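Local coordinates for protein putative NADH-flavin reductase (Lactobacillus casei ATCC 334, PDB 3H2S) that binds NADPH through a Rossmann-type fold and is probably an NAD(P)H-dependent oxidoreductase of the NADH-flavin reductase kind, at residues Leu6-Arg11 with Ala15-Ala20; Arg23-Leu28 with Ala195-Leu200; Phe102-Ala107 with Gln143-Asn148; Leu120-Ser125 with Pro130-Ala135. One frame throughout, in Å; residues are numbered along the deposited sequence.

Contact 1 (Leu6-Arg11 with Ala15-Ala20). With NDP (NADPH dihydro-nicotinamide-adenine-dinucleotide phosphate), chain C.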
# COMPACT_ATOMS: atom_id res chain seq x y z
N LEU A 6 10.49 7.43 12.46
CA LEU A 6 10.20 6.01 12.57
C LEU A 6 11.51 5.23 12.40
O LEU A 6 12.33 5.58 11.57
CB LEU A 6 9.21 5.57 11.51
CG LEU A 6 7.69 5.77 11.69
CD1 LEU A 6 7.29 7.01 12.45
CD2 LEU A 6 6.98 5.68 10.33
N GLY A 7 11.74 4.23 13.25
CA GLY A 7 13.03 3.57 13.27
C GLY A 7 14.12 4.50 13.81
O GLY A 7 15.28 4.40 13.43
N ALA A 8 13.74 5.31 14.80
CA ALA A 8 14.64 6.29 15.43
C ALA A 8 15.85 5.66 16.15
O ALA A 8 16.89 6.29 16.26
CB ALA A 8 13.85 7.19 16.39
N THR A 9 15.71 4.41 16.59
CA THR A 9 16.80 3.71 17.29
C THR A 9 17.77 3.01 16.34
O THR A 9 18.84 2.54 16.78
CB THR A 9 16.25 2.68 18.30
OG1 THR A 9 15.38 1.76 17.63
CG2 THR A 9 15.50 3.40 19.42
N GLY A 10 17.45 3.01 15.05
CA GLY A 10 18.28 2.36 14.04
C GLY A 10 19.54 3.15 13.71
O GLY A 10 19.78 4.23 14.26
N ARG A 11 20.31 2.65 12.76
CA ARG A 11 21.55 3.30 12.35
C ARG A 11 21.26 4.63 11.66
O ARG A 11 21.76 5.67 12.09
CB ARG A 11 22.36 2.38 11.43
CG ARG A 11 22.69 1.00 12.07
CD ARG A 11 23.17 -0.02 11.05
NE ARG A 11 24.40 0.42 10.40
CZ ARG A 11 24.48 0.84 9.14
NH1 ARG A 11 23.40 0.85 8.36
NH2 ARG A 11 25.65 1.21 8.65
N ALA A 15 20.97 8.76 13.61
CA ALA A 15 21.73 9.84 12.99
C ALA A 15 20.79 10.99 12.61
O ALA A 15 21.14 12.17 12.76
CB ALA A 15 22.44 9.32 11.76
N ILE A 16 19.61 10.63 12.11
CA ILE A 16 18.57 11.61 11.77
C ILE A 16 18.09 12.37 13.01
O ILE A 16 17.92 13.59 12.98
CB ILE A 16 17.37 10.93 11.09
CG1 ILE A 16 17.80 10.37 9.72
CG2 ILE A 16 16.21 11.91 10.96
CD1 ILE A 16 16.95 9.17 9.24
N VAL A 17 17.89 11.64 14.11
CA VAL A 17 17.48 12.29 15.36
C VAL A 17 18.51 13.31 15.81
O VAL A 17 18.17 14.46 16.10
CB VAL A 17 17.21 11.26 16.49
CG1 VAL A 17 17.06 11.98 17.85
CG2 VAL A 17 15.97 10.44 16.18
N ALA A 18 19.79 12.94 15.72
CA ALA A 18 20.88 13.83 16.13
C ALA A 18 20.96 15.08 15.25
O ALA A 18 21.07 16.20 15.75
CB ALA A 18 22.22 13.08 16.12
N GLU A 19 20.85 14.88 13.94
CA GLU A 19 20.94 15.99 13.00
C GLU A 19 19.73 16.91 13.19
O GLU A 19 19.85 18.13 13.11
CB GLU A 19 21.00 15.49 11.55
CG GLU A 19 21.12 16.63 10.52
CD GLU A 19 22.41 17.43 10.67
OE1 GLU A 19 23.36 16.92 11.31
OE2 GLU A 19 22.48 18.58 10.16
N ALA A 20 18.56 16.31 13.40
CA ALA A 20 17.35 17.09 13.69
C ALA A 20 17.52 17.98 14.91
O ALA A 20 17.11 19.14 14.90
CB ALA A 20 16.16 16.17 13.86
PA NDP C . 18.44 -0.54 11.21
O1A NDP C . 18.57 -2.07 10.95
O2A NDP C . 19.53 0.14 11.97
O5B NDP C . 17.01 -0.66 12.11
C5B NDP C . 16.03 0.26 11.55
C4B NDP C . 14.86 0.50 12.58
O4B NDP C . 13.85 -0.45 12.32
C3B NDP C . 15.29 0.24 14.06
O3B NDP C . 14.95 1.39 14.77
C2B NDP C . 14.37 -0.98 14.47
O2B NDP C . 13.98 -1.06 15.80
C1B NDP C . 13.17 -0.71 13.51
N9A NDP C . 12.39 -1.94 13.30
C8A NDP C . 12.87 -3.09 12.62
N7A NDP C . 11.95 -4.06 12.53
C5A NDP C . 10.81 -3.51 13.16
C6A NDP C . 9.53 -4.07 13.34
N6A NDP C . 9.31 -5.34 12.90
N1A NDP C . 8.66 -3.44 14.20
C2A NDP C . 8.98 -2.16 14.57
N3A NDP C . 10.10 -1.44 14.29
C4A NDP C . 11.05 -2.19 13.63
O3 NDP C . 18.46 -0.06 9.71
PN NDP C . 19.29 0.96 8.75
O1N NDP C . 19.40 2.32 9.47
O2N NDP C . 20.61 0.28 8.56
O5D NDP C . 18.48 1.24 7.36
C5D NDP C . 17.57 2.33 7.21
C4D NDP C . 17.05 2.30 5.76
O4D NDP C . 18.21 2.22 4.94
C3D NDP C . 16.12 1.12 5.35
O3D NDP C . 15.19 1.55 4.42
C2D NDP C . 17.16 0.11 4.76
O2D NDP C . 16.58 -0.73 3.79
C1D NDP C . 18.09 1.15 4.04
N1N NDP C . 19.35 0.54 3.61
C2N NDP C . 19.56 0.43 2.18
C3N NDP C . 20.76 -0.42 1.77
C7N NDP C . 21.19 -0.05 0.36
O7N NDP C . 20.35 0.15 -0.50
N7N NDP C . 22.54 -0.13 0.04
C4N NDP C . 21.91 -0.59 2.74
C5N NDP C . 21.49 -0.74 4.18
C6N NDP C . 20.20 -0.08 4.62
P2B NDP C . 15.00 -1.62 16.93
O1X NDP C . 16.14 -0.55 17.16
O2X NDP C . 14.20 -1.59 18.29
O3X NDP C . 15.57 -2.95 16.58

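Contact 2 (Arg23-Leu28 with Ala195-Leu200)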
# COMPACT_ATOMS: atom_id res chain seq x y z
N ARG A 23 19.78 20.85 14.45
CA ARG A 23 19.15 21.88 13.64
C ARG A 23 17.94 22.51 14.31
O ARG A 23 17.15 23.19 13.66
CB ARG A 23 18.75 21.29 12.28
CG ARG A 23 19.92 20.98 11.39
CD ARG A 23 19.46 20.67 9.97
NE ARG A 23 20.55 20.10 9.20
CZ ARG A 23 20.58 20.03 7.87
NH1 ARG A 23 19.67 20.69 7.14
NH2 ARG A 23 21.60 19.43 7.28
N GLY A 24 17.75 22.21 15.60
CA GLY A 24 16.77 22.92 16.42
C GLY A 24 15.32 22.46 16.23
O GLY A 24 14.39 23.21 16.50
N HIS A 25 15.14 21.23 15.76
CA HIS A 25 13.79 20.69 15.58
C HIS A 25 13.36 19.83 16.77
O HIS A 25 14.20 19.24 17.47
CB HIS A 25 13.70 19.91 14.28
CG HIS A 25 13.90 20.76 13.07
ND1 HIS A 25 15.08 20.78 12.36
CD2 HIS A 25 13.16 21.79 12.58
CE1 HIS A 25 15.02 21.71 11.42
NE2 HIS A 25 13.88 22.37 11.56
N GLU A 26 12.06 19.81 17.03
CA GLU A 26 11.49 18.97 18.08
C GLU A 26 11.30 17.56 17.55
O GLU A 26 10.61 17.36 16.55
CB GLU A 26 10.14 19.53 18.53
CG GLU A 26 9.52 18.75 19.69
CD GLU A 26 8.10 19.16 19.97
OE1 GLU A 26 7.65 20.18 19.40
OE2 GLU A 26 7.42 18.46 20.74
N VAL A 27 11.95 16.59 18.17
CA VAL A 27 11.92 15.22 17.67
C VAL A 27 10.95 14.38 18.47
O VAL A 27 10.91 14.45 19.71
CB VAL A 27 13.32 14.58 17.71
CG1 VAL A 27 13.23 13.09 17.36
CG2 VAL A 27 14.25 15.31 16.72
N LEU A 28 10.16 13.57 17.77
CA LEU A 28 9.40 12.50 18.39
C LEU A 28 9.90 11.17 17.84
O LEU A 28 9.76 10.90 16.65
CB LEU A 28 7.91 12.65 18.10
CG LEU A 28 7.04 11.54 18.70
CD1 LEU A 28 7.17 11.48 20.22
CD2 LEU A 28 5.60 11.67 18.28
N ALA A 195 21.30 14.98 4.22
CA ALA A 195 20.44 15.01 3.03
C ALA A 195 18.95 15.04 3.40
O ALA A 195 18.16 15.73 2.78
CB ALA A 195 20.76 13.81 2.11
N ILE A 196 18.56 14.21 4.36
CA ILE A 196 17.20 14.18 4.83
C ILE A 196 16.75 15.50 5.44
O ILE A 196 15.71 16.04 5.05
CB ILE A 196 16.99 13.01 5.81
CG1 ILE A 196 17.10 11.68 5.03
CG2 ILE A 196 15.63 13.14 6.51
CD1 ILE A 196 17.06 10.43 5.91
N LEU A 197 17.56 16.05 6.35
CA LEU A 197 17.23 17.31 6.99
C LEU A 197 17.27 18.46 6.01
O LEU A 197 16.48 19.38 6.11
CB LEU A 197 18.13 17.58 8.20
CG LEU A 197 17.56 17.12 9.55
CD1 LEU A 197 16.23 17.81 9.85
CD2 LEU A 197 17.41 15.61 9.59
N ASP A 198 18.16 18.36 5.02
CA ASP A 198 18.20 19.37 3.95
C ASP A 198 16.86 19.42 3.24
O ASP A 198 16.35 20.50 2.93
CB ASP A 198 19.32 19.08 2.96
CG ASP A 198 20.67 19.59 3.44
OD1 ASP A 198 20.72 20.24 4.51
OD2 ASP A 198 21.68 19.35 2.74
N GLN A 199 16.33 18.25 2.88
CA GLN A 199 15.03 18.18 2.19
C GLN A 199 13.90 18.68 3.09
O GLN A 199 12.99 19.33 2.62
CB GLN A 199 14.76 16.76 1.72
CG GLN A 199 15.57 16.35 0.51
CD GLN A 199 15.23 17.17 -0.73
OE1 GLN A 199 14.09 17.58 -0.92
NE2 GLN A 199 16.24 17.47 -1.53
N LEU A 200 13.92 18.29 4.36
CA LEU A 200 12.88 18.75 5.29
C LEU A 200 12.86 20.28 5.40
O LEU A 200 11.78 20.90 5.44
CB LEU A 200 13.11 18.13 6.67
CG LEU A 200 12.20 16.99 7.13
CD1 LEU A 200 11.50 16.29 5.99
CD2 LEU A 200 12.91 16.03 8.07

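Contact 3 (Phe102-Ala107 with Gln143-Asn148). With NDP (NADPH dihydro-nicotinamide-adenine-dinucleotide phosphate), chain C.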
# COMPACT_ATOMS: atom_id res chain seq x y z
N PHE A 102 11.09 9.02 2.83
CA PHE A 102 11.29 7.56 2.89
C PHE A 102 12.69 7.24 2.41
O PHE A 102 13.12 7.74 1.36
CB PHE A 102 10.27 6.84 1.99
CG PHE A 102 8.86 7.03 2.41
CD1 PHE A 102 8.24 6.08 3.21
CD2 PHE A 102 8.14 8.17 2.04
CE1 PHE A 102 6.92 6.26 3.64
CE2 PHE A 102 6.84 8.38 2.51
CZ PHE A 102 6.23 7.42 3.30
N ILE A 103 13.43 6.50 3.24
CA ILE A 103 14.70 5.96 2.81
C ILE A 103 14.43 4.67 2.03
O ILE A 103 13.83 3.73 2.54
CB ILE A 103 15.65 5.62 3.98
CG1 ILE A 103 15.92 6.87 4.86
CG2 ILE A 103 16.94 5.06 3.43
CD1 ILE A 103 16.86 6.59 6.02
N LEU A 104 14.92 4.64 0.80
CA LEU A 104 14.65 3.52 -0.10
C LEU A 104 15.90 2.67 -0.25
O LEU A 104 16.80 2.72 0.60
CB LEU A 104 14.16 4.06 -1.45
CG LEU A 104 12.84 4.85 -1.38
CD1 LEU A 104 12.53 5.52 -2.71
CD2 LEU A 104 11.68 3.97 -0.93
N GLY A 105 15.91 1.80 -1.25
CA GLY A 105 17.04 0.91 -1.46
C GLY A 105 17.84 1.32 -2.69
O GLY A 105 17.37 2.09 -3.53
N SER A 106 19.01 0.71 -2.82
CA SER A 106 19.89 0.94 -3.95
C SER A 106 19.40 0.18 -5.19
O SER A 106 19.67 0.55 -6.32
CB SER A 106 21.31 0.50 -3.57
OG SER A 106 22.26 1.40 -4.10
N ALA A 107 18.65 -0.90 -4.97
CA ALA A 107 18.27 -1.80 -6.07
C ALA A 107 17.23 -1.22 -7.03
O ALA A 107 17.03 -1.74 -8.13
CB ALA A 107 17.80 -3.14 -5.51
N GLN A 143 7.75 2.07 -5.95
CA GLN A 143 6.70 2.13 -6.95
C GLN A 143 5.37 2.56 -6.32
O GLN A 143 4.59 3.27 -6.95
CB GLN A 143 6.53 0.78 -7.63
CG GLN A 143 7.71 0.36 -8.50
CD GLN A 143 7.40 -0.88 -9.30
OE1 GLN A 143 7.52 -0.88 -10.52
NE2 GLN A 143 6.84 -1.88 -8.63
N PHE A 144 5.11 2.07 -5.11
CA PHE A 144 3.89 2.46 -4.39
C PHE A 144 3.84 3.96 -4.14
O PHE A 144 2.79 4.59 -4.30
CB PHE A 144 3.79 1.74 -3.04
CG PHE A 144 2.79 2.35 -2.12
CD1 PHE A 144 1.44 2.11 -2.29
CD2 PHE A 144 3.19 3.20 -1.08
CE1 PHE A 144 0.49 2.74 -1.48
CE2 PHE A 144 2.26 3.76 -0.22
CZ PHE A 144 0.91 3.56 -0.44
N LEU A 145 4.96 4.54 -3.72
CA LEU A 145 4.98 5.97 -3.44
C LEU A 145 4.51 6.80 -4.65
O LEU A 145 3.73 7.74 -4.51
CB LEU A 145 6.38 6.41 -2.99
CG LEU A 145 6.86 5.94 -1.62
CD1 LEU A 145 8.30 6.39 -1.38
CD2 LEU A 145 5.97 6.40 -0.47
N GLN A 146 4.91 6.37 -5.85
CA GLN A 146 4.58 7.10 -7.07
C GLN A 146 3.10 7.05 -7.43
O GLN A 146 2.65 7.78 -8.30
CB GLN A 146 5.41 6.58 -8.24
CG GLN A 146 6.90 6.84 -8.07
CD GLN A 146 7.71 6.14 -9.12
OE1 GLN A 146 8.28 5.07 -8.88
NE2 GLN A 146 7.68 6.68 -10.33
N MSE A 147 2.35 6.17 -6.77
CA MSE A 147 0.90 6.09 -6.96
C MSE A 147 0.18 7.23 -6.24
O MSE A 147 -1.06 7.35 -6.31
CB MSE A 147 0.37 4.76 -6.42
CG MSE A 147 0.94 3.54 -7.10
SE MSE A 147 0.35 1.92 -6.18
CE MSE A 147 0.94 0.64 -7.50
N ASN A 148 0.94 8.04 -5.51
CA ASN A 148 0.36 9.02 -4.60
C ASN A 148 0.75 10.45 -4.94
O ASN A 148 1.67 11.00 -4.37
CB ASN A 148 0.72 8.65 -3.15
CG ASN A 148 0.28 7.25 -2.79
OD1 ASN A 148 1.09 6.31 -2.83
ND2 ASN A 148 -1.03 7.06 -2.64
PA NDP C . 18.44 -0.54 11.21
O1A NDP C . 18.57 -2.07 10.95
O2A NDP C . 19.53 0.14 11.97
O5B NDP C . 17.01 -0.66 12.11
C5B NDP C . 16.03 0.26 11.55
C4B NDP C . 14.86 0.50 12.58
O4B NDP C . 13.85 -0.45 12.32
C3B NDP C . 15.29 0.24 14.06
O3B NDP C . 14.95 1.39 14.77
C2B NDP C . 14.37 -0.98 14.47
O2B NDP C . 13.98 -1.06 15.80
C1B NDP C . 13.17 -0.71 13.51
N9A NDP C . 12.39 -1.94 13.30
C8A NDP C . 12.87 -3.09 12.62
N7A NDP C . 11.95 -4.06 12.53
C5A NDP C . 10.81 -3.51 13.16
C6A NDP C . 9.53 -4.07 13.34
N6A NDP C . 9.31 -5.34 12.90
N1A NDP C . 8.66 -3.44 14.20
C2A NDP C . 8.98 -2.16 14.57
N3A NDP C . 10.10 -1.44 14.29
C4A NDP C . 11.05 -2.19 13.63
O3 NDP C . 18.46 -0.06 9.71
PN NDP C . 19.29 0.96 8.75
O1N NDP C . 19.40 2.32 9.47
O2N NDP C . 20.61 0.28 8.56
O5D NDP C . 18.48 1.24 7.36
C5D NDP C . 17.57 2.33 7.21
C4D NDP C . 17.05 2.30 5.76
O4D NDP C . 18.21 2.22 4.94
C3D NDP C . 16.12 1.12 5.35
O3D NDP C . 15.19 1.55 4.42
C2D NDP C . 17.16 0.11 4.76
O2D NDP C . 16.58 -0.73 3.79
C1D NDP C . 18.09 1.15 4.04
N1N NDP C . 19.35 0.54 3.61
C2N NDP C . 19.56 0.43 2.18
C3N NDP C . 20.76 -0.42 1.77
C7N NDP C . 21.19 -0.05 0.36
O7N NDP C . 20.35 0.15 -0.50
N7N NDP C . 22.54 -0.13 0.04
C4N NDP C . 21.91 -0.59 2.74
C5N NDP C . 21.49 -0.74 4.18
C6N NDP C . 20.20 -0.08 4.62
P2B NDP C . 15.00 -1.62 16.93
O1X NDP C . 16.14 -0.55 17.16
O2X NDP C . 14.20 -1.59 18.29
O3X NDP C . 15.57 -2.95 16.58

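Contact 4 (Leu120-Ser125 with Pro130-Ala135)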
# COMPACT_ATOMS: atom_id res chain seq x y z
N LEU A 120 15.55 -5.14 -12.00
CA LEU A 120 14.87 -5.77 -13.14
C LEU A 120 15.80 -6.71 -13.91
O LEU A 120 15.35 -7.63 -14.58
CB LEU A 120 14.30 -4.71 -14.08
CG LEU A 120 13.29 -3.75 -13.44
CD1 LEU A 120 12.81 -2.75 -14.46
CD2 LEU A 120 12.12 -4.54 -12.86
N ASP A 121 17.10 -6.48 -13.80
CA ASP A 121 18.09 -7.28 -14.53
C ASP A 121 18.75 -8.35 -13.67
O ASP A 121 19.60 -9.10 -14.16
CB ASP A 121 19.15 -6.37 -15.13
CG ASP A 121 18.59 -5.44 -16.19
OD1 ASP A 121 17.75 -5.88 -16.99
OD2 ASP A 121 18.98 -4.25 -16.21
N PHE A 122 18.39 -8.42 -12.40
CA PHE A 122 18.94 -9.45 -11.51
C PHE A 122 18.62 -10.84 -12.05
O PHE A 122 17.52 -11.08 -12.55
CB PHE A 122 18.39 -9.29 -10.09
CG PHE A 122 18.98 -8.13 -9.33
CD1 PHE A 122 19.90 -7.28 -9.92
CD2 PHE A 122 18.60 -7.89 -8.02
CE1 PHE A 122 20.39 -6.17 -9.24
CE2 PHE A 122 19.11 -6.81 -7.31
CZ PHE A 122 20.02 -5.96 -7.92
N PRO A 123 19.59 -11.77 -11.93
CA PRO A 123 19.38 -13.19 -12.26
C PRO A 123 18.32 -13.82 -11.37
O PRO A 123 18.10 -13.37 -10.24
CB PRO A 123 20.74 -13.82 -11.96
CG PRO A 123 21.71 -12.71 -11.99
CD PRO A 123 20.98 -11.49 -11.52
N GLU A 124 17.75 -14.94 -11.82
CA GLU A 124 16.76 -15.66 -11.03
C GLU A 124 17.35 -16.12 -9.71
O GLU A 124 16.67 -16.14 -8.68
CB GLU A 124 16.22 -16.86 -11.80
CG GLU A 124 14.90 -17.38 -11.27
CD GLU A 124 14.64 -18.81 -11.69
OE1 GLU A 124 13.63 -19.05 -12.39
OE2 GLU A 124 15.46 -19.70 -11.35
N SER A 125 18.64 -16.45 -9.73
CA SER A 125 19.34 -16.93 -8.54
C SER A 125 19.33 -15.91 -7.41
O SER A 125 19.53 -16.27 -6.25
CB SER A 125 20.77 -17.32 -8.89
OG SER A 125 21.53 -16.18 -9.26
N PRO A 130 19.76 -13.75 0.86
CA PRO A 130 19.04 -13.26 2.03
C PRO A 130 18.60 -11.79 1.90
O PRO A 130 17.71 -11.33 2.63
CB PRO A 130 20.05 -13.43 3.17
CG PRO A 130 21.04 -14.43 2.66
CD PRO A 130 21.13 -14.18 1.19
N TRP A 131 19.26 -11.04 1.02
CA TRP A 131 19.01 -9.60 0.88
C TRP A 131 17.87 -9.32 -0.09
O TRP A 131 17.38 -8.19 -0.16
CB TRP A 131 20.27 -8.85 0.44
CG TRP A 131 20.92 -9.43 -0.79
CD1 TRP A 131 22.00 -10.26 -0.82
CD2 TRP A 131 20.53 -9.22 -2.15
NE1 TRP A 131 22.34 -10.54 -2.13
CE2 TRP A 131 21.45 -9.92 -2.96
CE3 TRP A 131 19.54 -8.45 -2.77
CZ2 TRP A 131 21.38 -9.90 -4.36
CZ3 TRP A 131 19.47 -8.43 -4.15
CH2 TRP A 131 20.38 -9.16 -4.93
N TYR A 132 17.52 -10.31 -0.89
CA TYR A 132 16.61 -10.08 -2.00
C TYR A 132 15.21 -9.69 -1.53
O TYR A 132 14.59 -8.80 -2.09
CB TYR A 132 16.54 -11.31 -2.91
CG TYR A 132 15.75 -11.05 -4.16
CD1 TYR A 132 16.28 -10.28 -5.19
CD2 TYR A 132 14.43 -11.47 -4.26
CE1 TYR A 132 15.52 -9.99 -6.33
CE2 TYR A 132 13.67 -11.17 -5.37
CZ TYR A 132 14.22 -10.45 -6.41
OH TYR A 132 13.45 -10.16 -7.51
N ASP A 133 14.66 -10.45 -0.59
CA ASP A 133 13.32 -10.18 -0.08
C ASP A 133 13.12 -8.69 0.25
O ASP A 133 12.18 -8.05 -0.23
CB ASP A 133 13.07 -11.08 1.14
CG ASP A 133 11.74 -10.82 1.82
OD1 ASP A 133 10.70 -10.61 1.14
OD2 ASP A 133 11.71 -10.99 3.05
N GLY A 134 14.01 -8.14 1.06
CA GLY A 134 13.95 -6.71 1.37
C GLY A 134 14.13 -5.80 0.18
O GLY A 134 13.41 -4.81 0.05
N ALA A 135 15.09 -6.11 -0.70
CA ALA A 135 15.33 -5.31 -1.90
C ALA A 135 14.09 -5.26 -2.81
O ALA A 135 13.70 -4.19 -3.31
CB ALA A 135 16.55 -5.86 -2.68

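Contact 1 (Leu6-Arg11 with Ala15-Ala20)
The methyl of A8 meets the CG2 branch of V17, with A8 CB and V17 CG2 3.9 Å apart. This is the closely packed, buried part of the contact. V17 holds CG1 anti to its backbone N (chi1 169°), which leaves CG2 as the branch lying against A8, and V5 of strand 2-6 also packs on V17. The other meeting point, one helical turn into helix 11-22, is a partly solvent-exposed edge made by A15 and R11, where A15 CB rests 3.7 Å from R11 O. The 6-11 side is the glycine-rich dinucleotide-binding loop of a Rossmann fold: strand 2-6 runs through a type I turn, G7 to G10, into the helix that G10 N-caps. G10, with no side chain, lets the loop lie close to the cofactor's C5B. At the helix start R11 N donates to O2A of NADPH over 2.7 Å, nearly straight at 164°, an approach the helix end probably favours electrostatically. The R11 side chain, bent at chi3, turns back along the diphosphate; its NH1 reaches O2N of NADPH at 2.9 Å, in the guanidinium plane, while NH2 bonds to F162 O. A leucine in place of R11 would keep the backbone bond but would probably leave the nicotinamide-side phosphate without this positive mate and F162 O without its donor. T9 OG1 accepts a hydrogen bond from the adenosine ribose hydroxyl O3B at 2.9 Å.

Contact 2 (Arg23-Leu28 with Ala195-Leu200)
The guanidinium of R23 has L197 CB over one face, 3.4 Å above the plane and centred on the group, and D198 OD1 at its edge. The H25 ring carries the carbonyl oxygen of R23 over one face, while L197 CD1 comes to H25 ND1 obliquely at 4.1 Å. At the guanidinium edge both terminal nitrogens grip a single carboxylate atom in a salt bridge: R23 NH1 lies 2.9 Å and R23 NH2 3.0 Å from D198 OD1. The grip is uneven, since NH1 meets OD1 on its anti side, close to the carboxylate plane, whereas NH2 comes from above that plane; the two flat groups are turned 51° apart. R23 stands where helix 11-22 ends in a Schellman motif with G24, of positive phi, as its C-prime residue, before the chain turns into strand 26-31 of the Rossmann sheet. The R23 chain, extended from CG to NE, spans from this helix end to helix 189-201, sliding past L197 in the opposite sense. E19 pairs with R23 NE and E201 with NH1, so three acids, D198 among them, meet its nitrogens and probably favour its positive charge. D198 OD2 is bonded to Y170 OH.

Contact 3 (Phe102-Ala107 with Gln143-Asn148)
F102 on strand 99-103 faces L145 near the end of helix 132-145, their CA atoms 9.1 Å apart, a spacing bridged by side chains alone. Strand, helix and the parallel strand 153-158 that follows make a beta-alpha-beta crossover of the Rossmann fold, and this contact packs the helix on the sheet. L145 places one methyl over the F102 ring in a CH-pi contact: CD2 stands 3.8 Å from the ring centroid, 15° off the normal, and comes closest to F102 CE2 at 3.7 Å. The other branch, CD1, lies by F102 CG at 3.9 Å and reaches L104 CD2 at 4.2 Å, so the fork of one leucine spans F102 and, just past the strand, L104, both of which point toward the helix. A serine instead of F102 would probably open a gap beneath L145 CD2, and W153 and L89 would lose the ring they pack on. Helix and following turn also meet the second subunit: F144 packs on L83 there, and M147, a selenomethionine, on M147 of that subunit. Beyond the strand the chain reaches the nicotinamide: S106 N donates to the carboxamide oxygen O7N of NADPH, 2.7 Å away at 137°.

Contact 4 (Leu120-Ser125 with Pro130-Ala135)
Aromatic contact dominates: F122 brings its CE2 corner to the benzo rim of W131, lying 3.6 Å from W131 CZ3 and equally close to CH2. The two ring planes stand at 90° with centroids 5.6 Å apart, yet F122 reaches the indole in its plane, at the rim, whereas W131 comes to the phenyl obliquely, so the pair is neither a stack nor a regular edge-to-face meeting. W131 CG sits between its backbone N and carbonyl carbon (chi1 52°), a setting that swings the six-membered ring out to F122. A looser apolar touch joins F122 to Y132, rim against rim, with F122 CD2 4.1 Å from Y132 CE1. Within the 130-135 segment the indole is flanked as well, by Y132 CB over one face and by A135 CB in its plane at the edge. The one backbone bond within 130-135 runs from A135 N to W131 O, 3.1 Å, in the first turn leading into helix 132-145. W74 meets W131 ring to ring at about 60°, and A126 touches both W131 and Y132. The W131 side chain is about 9 Å from the bound NADPH. The contact lies at the surface, where the long connection after strand 99-103 enters helix 132-145; A107, just beyond that strand, packs on both F122 and A135 of the helix.

Overall arrangement
From the N terminus, contact 1 closes a short local loop where strand 2-6 turns into helix 11-22. Contact 2 follows in series and closes the longest loop, bringing the end of that helix and the start of strand 26-31 to helix 189-201. Inside it nests contact 3, which fastens strand 99-103 to helix 132-145, and inside contact 3 nests contact 4, in the connection leading to that same helix. Contacts 1, 2 and 3 meet in the core, where I103 CD1 touches I16 CD1 and I196 CD1; A107 joins contact 3 to contact 4. Contacts 1 and 3 both reach NADPH, one at its phosphates and adenosine ribose, the other at its nicotinamide.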